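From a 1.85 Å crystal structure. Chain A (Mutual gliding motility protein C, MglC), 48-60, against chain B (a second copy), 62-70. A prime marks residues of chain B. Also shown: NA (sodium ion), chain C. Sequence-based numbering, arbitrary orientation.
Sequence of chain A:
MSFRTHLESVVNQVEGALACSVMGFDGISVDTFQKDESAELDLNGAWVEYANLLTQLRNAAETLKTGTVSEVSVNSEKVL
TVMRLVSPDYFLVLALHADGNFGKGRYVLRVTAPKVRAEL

Chain A (48-60) VEYANLLTQLRNA
Chain B 62-70: ETLKTGTVS

A helix of chain A (48-60, continuing beyond both ends) packs against a 3-10 turn and loop of chain B (62-70), burying 390 Å² in total over both sides. The two run in opposite senses: Asn52 lies by Thr68′ (CA to CA 6.5 Å) and, one turn on, Gln56 lies by Thr63′ (CA to CA 5.7 Å). The helix keeps phi/psi near -60/-48 over much of its length but kinks in the middle. Asn52 (-77/-9) and Leu53 (-94/-20) depart from ideal values, and the N atoms of Thr55 and Gln56 have no bond to the preceding turn; regular bonding resumes with Leu57 N to Leu53 O (2.8 Å) and Ala60 N to Gln56 O (2.9 Å).

In chain B, residues 62-65 form the 3-10 turn, with Lys65′ N bonded to Glu62′ O and Thr66′ N to Thr63′ O, both at 3.1 Å. Thr66′ (-76/143) then opens the chain, Gly67′ (-54/-41) and Thr68′ (-77/-36) turn it back, and Val69′ (-77/122) extends it. A sodium ion sits within this curl, bound by three carbonyls, Leu64′ O at 2.3 Å, Thr66′ O at 2.4 Å and Val69′ O at 2.2 Å from NA, and two waters.

No direct hydrogen bond links the stretches; the contact rests on van der Waals packing and one water bridge. Thr68′ (chi1 m) covers the most surface and points toward the helix. Thr68′ CG2 lies 3.7 Å from Glu49 O and 3.7 Å from Leu53 CD2, so the methyl sits against both backbone and leucine side chain. Thr68′ OG1 is 3.5 Å from Asn52 CB and shares water 1 with the amide of Asn52 (m, chi2 -21°): Asn52 ND2 donates to that water at 2.9 Å, and Thr68′ OG1 lies 3.2 Å from the same water O.

Gln56, next in area, also points toward chain B and folds compactly (chi1 m, chi2 m, chi3 -54°), bringing its amide group against two threonine methyls: Gln56 CD is 3.4 Å from Thr66′ CG2 and Gln56 OE1 is 3.5 Å from Thr63′ CG2. A weak bond from Asn59 ND2 to Gln56 OE1 (3.3 Å) helps hold that amide, and Arg58 NH2 in turn donates to Asn59 OD1 (3.1 Å).

Thr63′ (p) turns its methyl to the helix, with Thr63′ CG2 4.3 Å from Ala60 CB and 4.4 Å from Asn59 CB. Thr66′ (p) gives its hydroxyl to its own chain, Thr66′ OG1 donating to Thr63′ O at 2.7 Å, which ties the two threonines together across the turn while its methyl meets Gln56. Leu53 (m, t) starts sideways, but its end reaches chain B, where Leu53 CD2 lies 3.5 Å from Val69′ CG2 (Val69′ chi1 t); Gln56 CB adds a looser contact, 4.0 Å from the same Val69′ CG2. Lys65′ and Glu62′ stay out of the contact, paired in a salt bridge, Lys65′ NZ to Glu62′ OE1 3.0 Å.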

# COMPACT_ATOMS: atom_id res chain seq x y z
N VAL A 48 1.47 -16.13 10.38
CA VAL A 48 1.11 -15.50 11.68
C VAL A 48 0.82 -14.01 11.44
O VAL A 48 -0.26 -13.55 11.85
CB VAL A 48 2.21 -15.71 12.74
CG1 VAL A 48 2.05 -14.78 13.94
CG2 VAL A 48 2.25 -17.16 13.19
N GLU A 49 1.73 -13.29 10.77
CA GLU A 49 1.56 -11.83 10.52
C GLU A 49 0.37 -11.61 9.58
O GLU A 49 -0.40 -10.67 9.85
CB GLU A 49 2.85 -11.21 9.99
CG GLU A 49 3.95 -11.20 11.04
CD GLU A 49 5.05 -10.19 10.83
OE1 GLU A 49 5.06 -9.55 9.76
OE2 GLU A 49 5.89 -10.05 11.73
N TYR A 50 0.18 -12.46 8.57
CA TYR A 50 -0.97 -12.34 7.63
C TYR A 50 -2.29 -12.43 8.42
O TYR A 50 -3.17 -11.57 8.22
CB TYR A 50 -0.89 -13.37 6.51
CG TYR A 50 -1.98 -13.24 5.47
CD1 TYR A 50 -2.49 -12.00 5.12
CD2 TYR A 50 -2.49 -14.35 4.82
CE1 TYR A 50 -3.50 -11.87 4.17
CE2 TYR A 50 -3.49 -14.24 3.87
CZ TYR A 50 -3.99 -12.99 3.54
OH TYR A 50 -4.98 -12.87 2.60
N ALA A 51 -2.42 -13.42 9.30
CA ALA A 51 -3.58 -13.58 10.21
C ALA A 51 -3.79 -12.27 10.99
O ALA A 51 -4.93 -11.82 11.09
CB ALA A 51 -3.38 -14.75 11.13
N ASN A 52 -2.71 -11.68 11.50
CA ASN A 52 -2.76 -10.48 12.37
C ASN A 52 -3.01 -9.21 11.55
O ASN A 52 -3.23 -8.16 12.18
CB ASN A 52 -1.49 -10.37 13.22
CG ASN A 52 -1.40 -11.46 14.26
OD1 ASN A 52 -2.41 -12.05 14.63
ND2 ASN A 52 -0.20 -11.76 14.73
N LEU A 53 -2.97 -9.28 10.21
CA LEU A 53 -3.27 -8.14 9.31
C LEU A 53 -4.75 -8.15 8.89
O LEU A 53 -5.22 -7.10 8.43
CB LEU A 53 -2.39 -8.20 8.05
CG LEU A 53 -0.91 -7.87 8.23
CD1 LEU A 53 -0.15 -8.09 6.93
CD2 LEU A 53 -0.70 -6.44 8.72
N LEU A 54 -5.44 -9.29 9.00
CA LEU A 54 -6.77 -9.50 8.36
C LEU A 54 -7.75 -8.38 8.74
O LEU A 54 -8.38 -7.82 7.82
CB LEU A 54 -7.33 -10.87 8.73
CG LEU A 54 -6.67 -12.07 8.05
CD1 LEU A 54 -7.38 -13.36 8.45
CD2 LEU A 54 -6.65 -11.92 6.53
N THR A 55 -7.89 -8.05 10.03
CA THR A 55 -8.82 -6.99 10.51
C THR A 55 -8.50 -5.67 9.81
O THR A 55 -9.44 -5.01 9.32
CB THR A 55 -8.74 -6.81 12.03
OG1 THR A 55 -9.11 -8.05 12.62
CG2 THR A 55 -9.64 -5.71 12.54
N GLN A 56 -7.21 -5.31 9.77
CA GLN A 56 -6.73 -4.00 9.26
C GLN A 56 -6.82 -3.97 7.72
O GLN A 56 -7.14 -2.90 7.19
CB GLN A 56 -5.31 -3.74 9.76
CG GLN A 56 -5.19 -3.73 11.28
CD GLN A 56 -6.33 -2.99 11.94
OE1 GLN A 56 -6.61 -1.83 11.63
NE2 GLN A 56 -7.00 -3.65 12.87
N LEU A 57 -6.58 -5.10 7.04
CA LEU A 57 -6.75 -5.21 5.57
C LEU A 57 -8.17 -4.76 5.20
O LEU A 57 -8.31 -3.91 4.32
CB LEU A 57 -6.50 -6.64 5.10
CG LEU A 57 -5.04 -7.10 5.11
CD1 LEU A 57 -4.94 -8.58 4.77
CD2 LEU A 57 -4.21 -6.28 4.14
N ARG A 58 -9.18 -5.32 5.87
CA ARG A 58 -10.61 -5.05 5.54
C ARG A 58 -10.92 -3.58 5.86
O ARG A 58 -11.70 -2.97 5.11
CB ARG A 58 -11.54 -6.02 6.26
CG ARG A 58 -12.96 -6.02 5.72
CD ARG A 58 -14.00 -5.94 6.83
NE ARG A 58 -13.87 -4.69 7.56
CZ ARG A 58 -14.44 -3.53 7.23
NH1 ARG A 58 -15.24 -3.45 6.17
NH2 ARG A 58 -14.22 -2.46 7.96
N ASN A 59 -10.33 -3.02 6.92
CA ASN A 59 -10.53 -1.59 7.30
C ASN A 59 -9.98 -0.70 6.19
O ASN A 59 -10.72 0.19 5.72
CB ASN A 59 -9.88 -1.25 8.65
CG ASN A 59 -10.58 -1.88 9.83
OD1 ASN A 59 -11.73 -2.30 9.75
ND2 ASN A 59 -9.88 -1.95 10.95
N ALA A 60 -8.72 -0.90 5.78
CA ALA A 60 -8.04 -0.10 4.73
C ALA A 60 -8.73 -0.32 3.38
O ALA A 60 -8.81 0.64 2.59
CB ALA A 60 -6.57 -0.44 4.68
N GLU B 62 -4.66 4.99 9.96
CA GLU B 62 -5.08 4.51 11.30
C GLU B 62 -4.56 3.09 11.55
O GLU B 62 -4.21 2.78 12.71
CB GLU B 62 -6.60 4.58 11.44
CG GLU B 62 -7.12 6.00 11.58
CD GLU B 62 -7.08 6.57 12.99
OE1 GLU B 62 -6.85 5.79 13.94
OE2 GLU B 62 -7.29 7.78 13.13
N THR B 63 -4.47 2.25 10.52
CA THR B 63 -4.02 0.83 10.65
C THR B 63 -2.57 0.77 11.16
O THR B 63 -2.22 -0.24 11.80
CB THR B 63 -4.22 0.04 9.35
OG1 THR B 63 -3.35 0.55 8.34
CG2 THR B 63 -5.65 0.07 8.86
N LEU B 64 -1.76 1.81 10.92
CA LEU B 64 -0.35 1.87 11.39
C LEU B 64 -0.25 1.77 12.91
O LEU B 64 0.82 1.38 13.40
CB LEU B 64 0.30 3.17 10.91
CG LEU B 64 0.59 3.27 9.42
CD1 LEU B 64 0.85 4.71 9.02
CD2 LEU B 64 1.77 2.38 9.06
N LYS B 65 -1.29 2.16 13.65
CA LYS B 65 -1.30 2.14 15.13
C LYS B 65 -1.32 0.70 15.67
O LYS B 65 -1.01 0.52 16.85
CB LYS B 65 -2.50 2.92 15.68
CG LYS B 65 -2.46 4.41 15.40
CD LYS B 65 -3.52 5.17 16.16
CE LYS B 65 -4.00 6.39 15.41
NZ LYS B 65 -5.19 7.00 16.06
N THR B 66 -1.70 -0.29 14.85
CA THR B 66 -1.67 -1.73 15.24
C THR B 66 -0.22 -2.21 15.19
O THR B 66 0.51 -1.76 14.29
CB THR B 66 -2.56 -2.60 14.34
OG1 THR B 66 -1.95 -2.65 13.05
CG2 THR B 66 -3.97 -2.09 14.23
N GLY B 67 0.17 -3.08 16.12
CA GLY B 67 1.55 -3.59 16.26
C GLY B 67 2.08 -4.19 14.97
O GLY B 67 3.24 -3.93 14.64
N THR B 68 1.26 -4.95 14.24
CA THR B 68 1.70 -5.77 13.08
C THR B 68 1.92 -4.89 11.84
O THR B 68 2.84 -5.19 11.07
CB THR B 68 0.71 -6.89 12.77
OG1 THR B 68 0.56 -7.68 13.95
CG2 THR B 68 1.17 -7.77 11.63
N VAL B 69 1.09 -3.86 11.65
CA VAL B 69 1.14 -3.00 10.43
C VAL B 69 2.32 -2.03 10.57
O VAL B 69 2.36 -1.27 11.57
CB VAL B 69 -0.19 -2.25 10.21
CG1 VAL B 69 -0.11 -1.31 9.02
CG2 VAL B 69 -1.36 -3.22 10.05
N SER B 70 3.25 -2.06 9.61
CA SER B 70 4.46 -1.19 9.60
C SER B 70 4.39 -0.18 8.44
O SER B 70 5.04 0.87 8.55
CB SER B 70 5.71 -2.03 9.54
OG SER B 70 5.70 -2.85 8.39
NA NA C . 2.34 -0.35 13.60
O HOH W 1 2.20 -10.37 13.94
O HOH W 2 2.73 0.19 15.98
O HOH W 3 4.35 0.83 13.04